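Sulfate transporter 4.1, chloroplastic (Arabidopsis thaliana, PDB 7LHV) is an H(+)/sulfate cotransporter of the SLC26/SulP family that carries sulfate across a membrane and may play a role in the regulation of sulfate assimilation. Local coordinates at residues 152-157 with 341-346; 145-150 with 346-351. All blocks are in the same frame, centred on the assembly; numbering follows the deposited sequence.

In the fold
From the N terminus, the chain first passes through 145-150, which ends in the short strand 149-150, and then turns into helix 153-166 at 152-157. It returns to both on the long helix 330-358. Interaction 1 pairs 152-157 with 341-346 and closes a loop of 183 intervening residues; it is nested inside the larger loop closed by interaction 2, between 145-150 and 346-351. The two contacts share L346, and their centres lie 11 Å apart. Helix 330-358 thus packs against both the extended lead-in and the first turn of helix 153-166, which it meets in reverse order, all within the sulfate permease region.

Interaction 1 (152-157 with 341-346); sequences VALVSL and TGVAIL. With SO4 (sulfate ion), chain D.
With chi1 at -173°, L154 has CG anti to the backbone N, and its CD2 reaches V343 CG2 at 4.1 Å. On V343 it is CG1 that stands anti to the backbone N (chi1 166°), leaving CG2 for L154 while CG1 faces V155 CG2 at 4.4 Å. One valine fork therefore serves two residues of helix 153-166, and the 100 Å² buried between the segments is wholly apolar at these touching points, with no hydrogen bond across.

The N-terminal end of helix 153-166 is polar. V152 is the N-cap residue, and A153 N donates an almost straight bond (171°, 3.2 Å) to sulfate O3. F391 N and S392 OG also hydrogen-bond the sulfate, an arrangement consistent with the SLC26 substrate site, where helix N termini face the ion. V152 O takes two bonds from S156, from OG (2.8 Å) and from N, on opposite faces of its carbonyl plane.

Around this contact, strand 388-389 packs on V152, V155 and A344 through T388, helix 206-229 covers L154 through S216, and helix 173-194 lies against T341, A344 and I345.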
loop_
_atom_site.group_PDB
_atom_site.type_symbol
_atom_site.label_atom_id
_atom_site.label_comp_id
_atom_site.label_asym_id
_atom_site.label_seq_id
_atom_site.Cartn_x
_atom_site.Cartn_y
_atom_site.Cartn_z
ATOM N N VAL A 152 20.278 20.713 2.288
ATOM C CA VAL A 152 19.403 20.729 3.451
ATOM C C VAL A 152 19.903 19.676 4.430
ATOM O O VAL A 152 20.694 18.797 4.083
ATOM C CB VAL A 152 17.924 20.479 3.089
ATOM C CG1 VAL A 152 17.439 21.520 2.103
ATOM C CG2 VAL A 152 17.743 19.093 2.527
ATOM N N ALA A 153 19.445 19.789 5.677
ATOM C CA ALA A 153 19.938 18.901 6.723
ATOM C C ALA A 153 19.547 17.450 6.462
ATOM O O ALA A 153 20.375 16.544 6.598
ATOM C CB ALA A 153 19.418 19.359 8.084
ATOM N N LEU A 154 18.296 17.212 6.068
ATOM C CA LEU A 154 17.809 15.843 5.940
ATOM C C LEU A 154 18.454 15.127 4.759
ATOM O O LEU A 154 18.882 13.972 4.878
ATOM C CB LEU A 154 16.288 15.840 5.808
ATOM C CG LEU A 154 15.622 14.466 5.836
ATOM C CD1 LEU A 154 15.977 13.744 7.115
ATOM C CD2 LEU A 154 14.120 14.606 5.702
ATOM N N VAL A 155 18.520 15.787 3.603
ATOM C CA VAL A 155 19.125 15.161 2.433
ATOM C C VAL A 155 20.612 14.930 2.663
ATOM O O VAL A 155 21.165 13.909 2.242
ATOM C CB VAL A 155 18.859 16.007 1.176
ATOM C CG1 VAL A 155 19.772 15.592 0.046
ATOM C CG2 VAL A 155 17.411 15.869 0.756
ATOM N N SER A 156 21.280 15.864 3.342
ATOM C CA SER A 156 22.683 15.659 3.686
ATOM C C SER A 156 22.855 14.463 4.613
ATOM O O SER A 156 23.794 13.676 4.455
ATOM C CB SER A 156 23.259 16.920 4.327
ATOM O OG SER A 156 23.294 17.991 3.400
ATOM N N LEU A 157 21.953 14.307 5.585
ATOM C CA LEU A 157 22.016 13.149 6.470
ATOM C C LEU A 157 21.820 11.848 5.703
ATOM O O LEU A 157 22.525 10.864 5.945
ATOM C CB LEU A 157 20.969 13.277 7.573
ATOM C CG LEU A 157 20.765 12.035 8.435
ATOM C CD1 LEU A 157 21.984 11.769 9.297
ATOM C CD2 LEU A 157 19.528 12.199 9.291
ATOM N N THR A 341 14.282 11.226 -3.242
ATOM C CA THR A 341 13.243 11.702 -4.145
ATOM C C THR A 341 11.910 11.810 -3.423
ATOM O O THR A 341 11.192 12.804 -3.580
ATOM C CB THR A 341 13.122 10.775 -5.352
ATOM O OG1 THR A 341 14.366 10.751 -6.062
ATOM C CG2 THR A 341 12.025 11.256 -6.282
ATOM N N GLY A 342 11.586 10.817 -2.593
ATOM C CA GLY A 342 10.356 10.894 -1.825
ATOM C C GLY A 342 10.300 12.146 -0.977
ATOM O O GLY A 342 9.270 12.822 -0.919
ATOM N N VAL A 343 11.426 12.502 -0.354
ATOM C CA VAL A 343 11.492 13.738 0.419
ATOM C C VAL A 343 11.102 14.920 -0.457
ATOM O O VAL A 343 10.255 15.742 -0.082
ATOM C CB VAL A 343 12.895 13.917 1.019
ATOM C CG1 VAL A 343 13.079 15.333 1.525
ATOM C CG2 VAL A 343 13.123 12.914 2.136
ATOM N N ALA A 344 11.672 14.993 -1.661
ATOM C CA ALA A 344 11.346 16.092 -2.558
ATOM C C ALA A 344 9.869 16.101 -2.912
ATOM O O ALA A 344 9.287 17.172 -3.111
ATOM C CB ALA A 344 12.191 16.009 -3.825
ATOM N N ILE A 345 9.245 14.926 -3.001
ATOM C CA ILE A 345 7.815 14.881 -3.278
ATOM C C ILE A 345 7.026 15.366 -2.071
ATOM O O ILE A 345 5.999 16.040 -2.212
ATOM C CB ILE A 345 7.397 13.464 -3.706
ATOM C CG1 ILE A 345 8.052 13.102 -5.036
ATOM C CG2 ILE A 345 5.891 13.360 -3.824
ATOM C CD1 ILE A 345 7.878 11.660 -5.421
ATOM N N LEU A 346 7.498 15.051 -0.868
ATOM C CA LEU A 346 6.703 15.301 0.327
ATOM C C LEU A 346 6.987 16.660 0.951
ATOM O O LEU A 346 6.063 17.316 1.442
ATOM C CB LEU A 346 6.949 14.195 1.356
ATOM C CG LEU A 346 6.388 12.822 0.990
ATOM C CD1 LEU A 346 6.811 11.789 2.015
ATOM C CD2 LEU A 346 4.879 12.870 0.870
HETATM S S SO4 D . 16.596 23.107 6.221
HETATM O O1 SO4 D . 16.178 23.765 7.453
HETATM O O2 SO4 D . 15.455 22.999 5.321
HETATM O O3 SO4 D . 17.089 21.772 6.531
HETATM O O4 SO4 D . 17.655 23.883 5.585
#

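Interaction 2 (145-150 with 346-351); sequences RQLAIG and LESVGI
L147 supplies everything that 145-150 brings to this contact at close range, dividing its two methyls between two residues of helix 330-358. CD1 of L147 lies 3.6 Å from I351 CG2. The other methyl, L147 CD2, lies 3.8 Å from S348 OG. The leucine and isoleucine side chains cross at about a right angle, so one methyl end of L147 meets the beta-branched base of I351 instead of running along its length. S348 and I351 are three residues apart, about one helical turn, and present neighbouring positions on one side of the helix to the leucine fork.

The torsions are consistent with this fit. L147 has CG anti to its backbone N (chi1 -171°), which carries the fork out from the extended chain, and I351 offers CG2, the branch that is itself anti to the backbone N. The CA atoms of L147 and I351 are 7.3 Å apart, the shortest such separation between the segments. Behind I351, the i to i-4 bond from I351 N to E347 O, 2.9 Å, is in place where the helix leaves the wider pi-type turn at 346-348.

In the next shell, helix 391-399 fastens the extended segment: Q146 O is bonded to N397 ND2 and A148 N to S394 OG, on either side of L147 in sequence. Helix 365-381 fills in beside them, with E368 against L147 and L372 against both I149 and S348. R145 is held by Y361 through a backbone hydrogen bond to its hydroxyl and a cation-pi contact.

With 123 Å² buried, the segments meet by van der Waals packing, methyl on methyl at I351 and methyl against hydroxyl oxygen at S348, without a directional bond across; such bonds run to helix 391-399 and Y361, and those flanking L147 probably contribute to its placement.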
loop_
_atom_site.group_PDB
_atom_site.type_symbol
_atom_site.label_atom_id
_atom_site.label_comp_id
_atom_site.label_asym_id
_atom_site.label_seq_id
_atom_site.Cartn_x
_atom_site.Cartn_y
_atom_site.Cartn_z
ATOM N N ARG A 145 8.483 30.652 -7.040
ATOM C CA ARG A 145 9.166 31.935 -7.101
ATOM C C ARG A 145 9.827 32.330 -5.787
ATOM O O ARG A 145 10.581 33.307 -5.765
ATOM C CB ARG A 145 8.186 33.035 -7.529
ATOM C CG ARG A 145 7.552 32.792 -8.883
ATOM C CD ARG A 145 6.489 33.828 -9.191
ATOM N NE ARG A 145 5.718 33.476 -10.376
ATOM C CZ ARG A 145 4.633 34.121 -10.782
ATOM N NH1 ARG A 145 4.163 35.165 -10.120
ATOM N NH2 ARG A 145 4.005 33.707 -11.878
ATOM N N GLN A 146 9.568 31.604 -4.701
ATOM C CA GLN A 146 10.206 31.875 -3.424
ATOM C C GLN A 146 11.024 30.712 -2.884
ATOM O O GLN A 146 11.723 30.891 -1.882
ATOM C CB GLN A 146 9.168 32.271 -2.360
ATOM C CG GLN A 146 8.557 33.659 -2.516
ATOM C CD GLN A 146 7.648 33.778 -3.714
ATOM O OE1 GLN A 146 7.886 34.582 -4.613
ATOM N NE2 GLN A 146 6.590 32.975 -3.734
ATOM N N LEU A 147 10.953 29.537 -3.500
ATOM C CA LEU A 147 11.682 28.384 -2.992
ATOM C C LEU A 147 13.182 28.568 -3.180
ATOM O O LEU A 147 13.642 29.031 -4.226
ATOM C CB LEU A 147 11.219 27.110 -3.694
ATOM C CG LEU A 147 11.746 25.804 -3.105
ATOM C CD1 LEU A 147 11.003 25.462 -1.839
ATOM C CD2 LEU A 147 11.625 24.678 -4.105
ATOM N N ALA A 148 13.944 28.196 -2.157
ATOM C CA ALA A 148 15.398 28.273 -2.181
ATOM C C ALA A 148 15.972 26.869 -2.296
ATOM O O ALA A 148 15.635 25.989 -1.499
ATOM C CB ALA A 148 15.931 28.968 -0.929
ATOM N N ILE A 149 16.848 26.671 -3.279
ATOM C CA ILE A 149 17.369 25.357 -3.638
ATOM C C ILE A 149 18.815 25.261 -3.182
ATOM O O ILE A 149 19.611 26.177 -3.420
ATOM C CB ILE A 149 17.244 25.109 -5.150
ATOM C CG1 ILE A 149 15.793 24.806 -5.497
ATOM C CG2 ILE A 149 18.131 23.965 -5.589
ATOM C CD1 ILE A 149 15.236 23.651 -4.719
ATOM N N GLY A 150 19.154 24.160 -2.519
ATOM C CA GLY A 150 20.494 23.944 -2.037
ATOM C C GLY A 150 20.563 22.791 -1.060
ATOM O O GLY A 150 19.617 22.010 -0.923
ATOM N N LEU A 346 7.498 15.051 -0.868
ATOM C CA LEU A 346 6.703 15.301 0.327
ATOM C C LEU A 346 6.987 16.660 0.951
ATOM O O LEU A 346 6.063 17.316 1.442
ATOM C CB LEU A 346 6.949 14.195 1.356
ATOM C CG LEU A 346 6.388 12.822 0.990
ATOM C CD1 LEU A 346 6.811 11.789 2.015
ATOM C CD2 LEU A 346 4.879 12.870 0.870
ATOM N N GLU A 347 8.244 17.101 0.943
ATOM C CA GLU A 347 8.629 18.335 1.617
ATOM C C GLU A 347 8.790 19.506 0.654
ATOM O O GLU A 347 8.129 20.535 0.815
ATOM C CB GLU A 347 9.921 18.112 2.411
ATOM C CG GLU A 347 9.756 17.163 3.580
ATOM C CD GLU A 347 11.049 16.944 4.335
ATOM O OE1 GLU A 347 12.099 17.435 3.873
ATOM O OE2 GLU A 347 11.013 16.283 5.393
ATOM N N SER A 348 9.661 19.370 -0.349
ATOM C CA SER A 348 9.952 20.493 -1.237
ATOM C C SER A 348 8.717 20.930 -2.012
ATOM O O SER A 348 8.440 22.131 -2.137
ATOM C CB SER A 348 11.080 20.122 -2.196
ATOM O OG SER A 348 11.161 21.050 -3.263
ATOM N N VAL A 349 7.958 19.970 -2.542
ATOM C CA VAL A 349 6.745 20.310 -3.275
ATOM C C VAL A 349 5.715 20.929 -2.340
ATOM O O VAL A 349 4.981 21.846 -2.725
ATOM C CB VAL A 349 6.196 19.069 -3.998
ATOM C CG1 VAL A 349 4.833 19.355 -4.586
ATOM C CG2 VAL A 349 7.155 18.637 -5.087
ATOM N N GLY A 350 5.643 20.446 -1.100
ATOM C CA GLY A 350 4.743 21.055 -0.135
ATOM C C GLY A 350 5.096 22.499 0.160
ATOM O O GLY A 350 4.214 23.359 0.245
ATOM N N ILE A 351 6.391 22.786 0.315
ATOM C CA ILE A 351 6.830 24.161 0.534
ATOM C C ILE A 351 6.478 25.027 -0.667
ATOM O O ILE A 351 5.995 26.156 -0.519
ATOM C CB ILE A 351 8.340 24.204 0.831
ATOM C CG1 ILE A 351 8.670 23.388 2.078
ATOM C CG2 ILE A 351 8.800 25.633 1.015
ATOM C CD1 ILE A 351 10.142 23.127 2.249
#